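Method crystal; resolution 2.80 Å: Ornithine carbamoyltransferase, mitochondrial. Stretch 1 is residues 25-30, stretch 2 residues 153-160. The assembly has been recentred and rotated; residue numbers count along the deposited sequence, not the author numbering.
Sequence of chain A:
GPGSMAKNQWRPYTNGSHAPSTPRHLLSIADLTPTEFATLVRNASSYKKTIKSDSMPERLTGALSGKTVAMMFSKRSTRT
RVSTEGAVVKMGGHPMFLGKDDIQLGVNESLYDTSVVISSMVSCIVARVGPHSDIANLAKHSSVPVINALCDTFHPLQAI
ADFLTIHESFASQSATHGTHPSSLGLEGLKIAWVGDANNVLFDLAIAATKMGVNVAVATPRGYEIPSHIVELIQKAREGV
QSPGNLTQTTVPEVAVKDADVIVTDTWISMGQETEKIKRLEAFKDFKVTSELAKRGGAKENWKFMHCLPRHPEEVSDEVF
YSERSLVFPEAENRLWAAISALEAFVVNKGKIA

Stretch 1 (25-30) HLLSIA
Stretch 2, residues 153-160: TFHPLQAI

Contact between residues 25-30 and 153-160 of one chain of mitochondrial ornithine carbamoyltransferase, a packing of loop against helix start that buries 367 Å² over both sides and has no hydrogen bond across it. Stretch 1 runs extended through His25 (phi/psi -106/160) and Leu26 (-113/98), bends at Leu27 (-102/-24), extends again at Ser28 (-168/153) and enters a 3-10 segment at Ile29 (-57/-23) and Ala30 (-56/-21). Stretch 2 passes through Thr153 (-127/-17), Phe154 (-128/161) and the N-cap residue His155 (-158/65) into a helix from Pro156 (-50/-45) onward, with phi -54 to -67° and psi -36 to -46° through Ile160. Gln158 N donates a hydrogen bond to His155 O (3.1 Å), and Ile160 N a weak one to Pro156 O (3.3 Å). In register, Ser28 lies nearest Pro156, their CA atoms 5.0 Å apart. Pro156, its ring C-gamma endo and its CB toward stretch 1, is the centre of the contact: Ser28 N lies 4.1 Å from Pro156 CG, and Leu27 O 3.7 Å from Pro156 CD. Leu26 points toward stretch 2, and its t,p rotamer (-179°, 61°) lays Leu26 CG 4.1 Å from Pro156 CB, an apolar contact. Leu27 (m,t; -52°, -171°) starts sideways and its end leads away, so its contacts are made by the carbonyl; Leu27 O also lies 3.4 Å from Phe154 CB. Phe154 (chi1 -52°, m; chi2 -62°) points toward stretch 1 and offers a ring face to Ser28: Ser28 CB sits 3.7 Å from the Phe154 ring centroid, 15° off the normal, a CH-pi contact, and Ser28 OG is 3.4 Å from Phe154 CD1 over the same face. The t rotamer of Ser28 (chi1 169°) also places OG to accept a hydrogen bond from Ala30 N (3.0 Å, 163° at the hydrogen), tying the loop to the start of the 3-10 segment. Ile29 leaves the backbone sideways, but its m,m rotamer (-48°, -57°) brings Ile29 CD1 back to the helix, 3.6 Å from Pro156 O, 4.1 Å from Pro156 CB and 3.8 Å from Ala159 CB. Ala159, one helical turn beyond Pro156, points toward stretch 1, and its short methyl side chain meets the tip of Ile29. His155 (chi1 t) points away and Gln158 (t,p) leads away, while the ends of Leu157 and Ile160 (both m,t) come nearer.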

# COMPACT_ATOMS: atom_id res chain seq x y z
N HIS A 25 4.49 5.94 -25.11
CA HIS A 25 3.70 6.42 -23.97
C HIS A 25 2.23 6.74 -24.36
O HIS A 25 1.90 6.90 -25.54
CB HIS A 25 4.41 7.62 -23.32
CG HIS A 25 5.88 7.41 -23.07
ND1 HIS A 25 6.35 6.56 -22.09
CD2 HIS A 25 6.97 7.93 -23.67
CE1 HIS A 25 7.68 6.57 -22.11
NE2 HIS A 25 8.08 7.39 -23.06
N LEU A 26 1.34 6.80 -23.36
CA LEU A 26 -0.00 7.33 -23.58
C LEU A 26 -0.16 8.65 -22.79
O LEU A 26 -0.41 8.62 -21.58
CB LEU A 26 -1.07 6.31 -23.17
CG LEU A 26 -2.54 6.73 -23.36
CD1 LEU A 26 -2.88 7.00 -24.83
CD2 LEU A 26 -3.52 5.71 -22.80
N LEU A 27 0.01 9.79 -23.47
CA LEU A 27 -0.12 11.12 -22.81
C LEU A 27 -1.46 11.83 -23.09
O LEU A 27 -1.90 12.68 -22.28
CB LEU A 27 1.05 12.05 -23.17
CG LEU A 27 2.51 11.54 -22.99
CD1 LEU A 27 3.48 12.68 -23.18
CD2 LEU A 27 2.74 10.88 -21.62
N SER A 28 -2.10 11.47 -24.21
CA SER A 28 -3.30 12.13 -24.75
C SER A 28 -3.91 11.28 -25.86
O SER A 28 -3.19 10.55 -26.55
CB SER A 28 -2.93 13.50 -25.34
OG SER A 28 -4.01 14.06 -26.09
N ILE A 29 -5.22 11.40 -26.07
CA ILE A 29 -5.87 10.78 -27.23
C ILE A 29 -5.25 11.24 -28.56
O ILE A 29 -5.35 10.56 -29.59
CB ILE A 29 -7.39 11.07 -27.27
CG1 ILE A 29 -8.06 10.82 -25.91
CG2 ILE A 29 -8.06 10.27 -28.37
CD1 ILE A 29 -7.89 9.40 -25.35
N ALA A 30 -4.61 12.41 -28.55
CA ALA A 30 -3.90 12.90 -29.72
C ALA A 30 -2.84 11.91 -30.26
O ALA A 30 -2.45 12.00 -31.43
CB ALA A 30 -3.29 14.24 -29.44
N THR A 153 -3.85 19.56 -19.02
CA THR A 153 -4.52 19.66 -20.33
C THR A 153 -5.07 18.33 -20.89
O THR A 153 -5.89 18.35 -21.81
CB THR A 153 -3.60 20.29 -21.43
OG1 THR A 153 -2.50 19.42 -21.72
CG2 THR A 153 -3.06 21.66 -21.03
N PHE A 154 -4.63 17.18 -20.37
CA PHE A 154 -5.13 15.90 -20.90
C PHE A 154 -5.66 14.97 -19.81
O PHE A 154 -5.34 15.15 -18.64
CB PHE A 154 -4.06 15.19 -21.74
CG PHE A 154 -3.48 16.05 -22.81
CD1 PHE A 154 -4.28 16.55 -23.84
CD2 PHE A 154 -2.12 16.37 -22.80
CE1 PHE A 154 -3.75 17.37 -24.85
CE2 PHE A 154 -1.56 17.18 -23.81
CZ PHE A 154 -2.39 17.68 -24.84
N HIS A 155 -6.47 13.99 -20.21
CA HIS A 155 -6.97 12.93 -19.31
C HIS A 155 -7.39 11.71 -20.15
O HIS A 155 -8.56 11.35 -20.18
CB HIS A 155 -8.14 13.43 -18.45
CG HIS A 155 -8.45 12.57 -17.25
ND1 HIS A 155 -8.30 11.20 -17.25
CD2 HIS A 155 -8.93 12.90 -16.03
CE1 HIS A 155 -8.66 10.72 -16.07
NE2 HIS A 155 -9.04 11.73 -15.31
N PRO A 156 -6.43 11.07 -20.84
CA PRO A 156 -6.74 9.97 -21.77
C PRO A 156 -7.65 8.85 -21.22
O PRO A 156 -8.60 8.42 -21.93
CB PRO A 156 -5.36 9.41 -22.14
CG PRO A 156 -4.40 9.97 -21.13
CD PRO A 156 -4.97 11.28 -20.71
N LEU A 157 -7.39 8.39 -20.00
CA LEU A 157 -8.18 7.29 -19.41
C LEU A 157 -9.68 7.62 -19.34
O LEU A 157 -10.52 6.74 -19.53
CB LEU A 157 -7.64 6.84 -18.05
CG LEU A 157 -6.27 6.15 -18.03
CD1 LEU A 157 -5.79 5.97 -16.61
CD2 LEU A 157 -6.27 4.81 -18.73
N GLN A 158 -10.00 8.89 -19.07
CA GLN A 158 -11.39 9.31 -18.92
C GLN A 158 -12.18 9.21 -20.24
O GLN A 158 -13.31 8.69 -20.26
CB GLN A 158 -11.48 10.71 -18.32
CG GLN A 158 -12.92 11.11 -17.97
CD GLN A 158 -13.51 10.26 -16.83
OE1 GLN A 158 -12.85 10.00 -15.81
NE2 GLN A 158 -14.78 9.84 -16.99
N ALA A 159 -11.57 9.71 -21.32
CA ALA A 159 -12.17 9.63 -22.66
C ALA A 159 -12.53 8.17 -23.03
O ALA A 159 -13.64 7.90 -23.53
CB ALA A 159 -11.22 10.24 -23.69
N ILE A 160 -11.61 7.24 -22.77
CA ILE A 160 -11.84 5.84 -23.08
C ILE A 160 -13.06 5.33 -22.30
O ILE A 160 -13.95 4.68 -22.87
CB ILE A 160 -10.58 4.98 -22.80
CG1 ILE A 160 -9.40 5.46 -23.66
CG2 ILE A 160 -10.86 3.53 -23.09
CD1 ILE A 160 -8.01 4.97 -23.21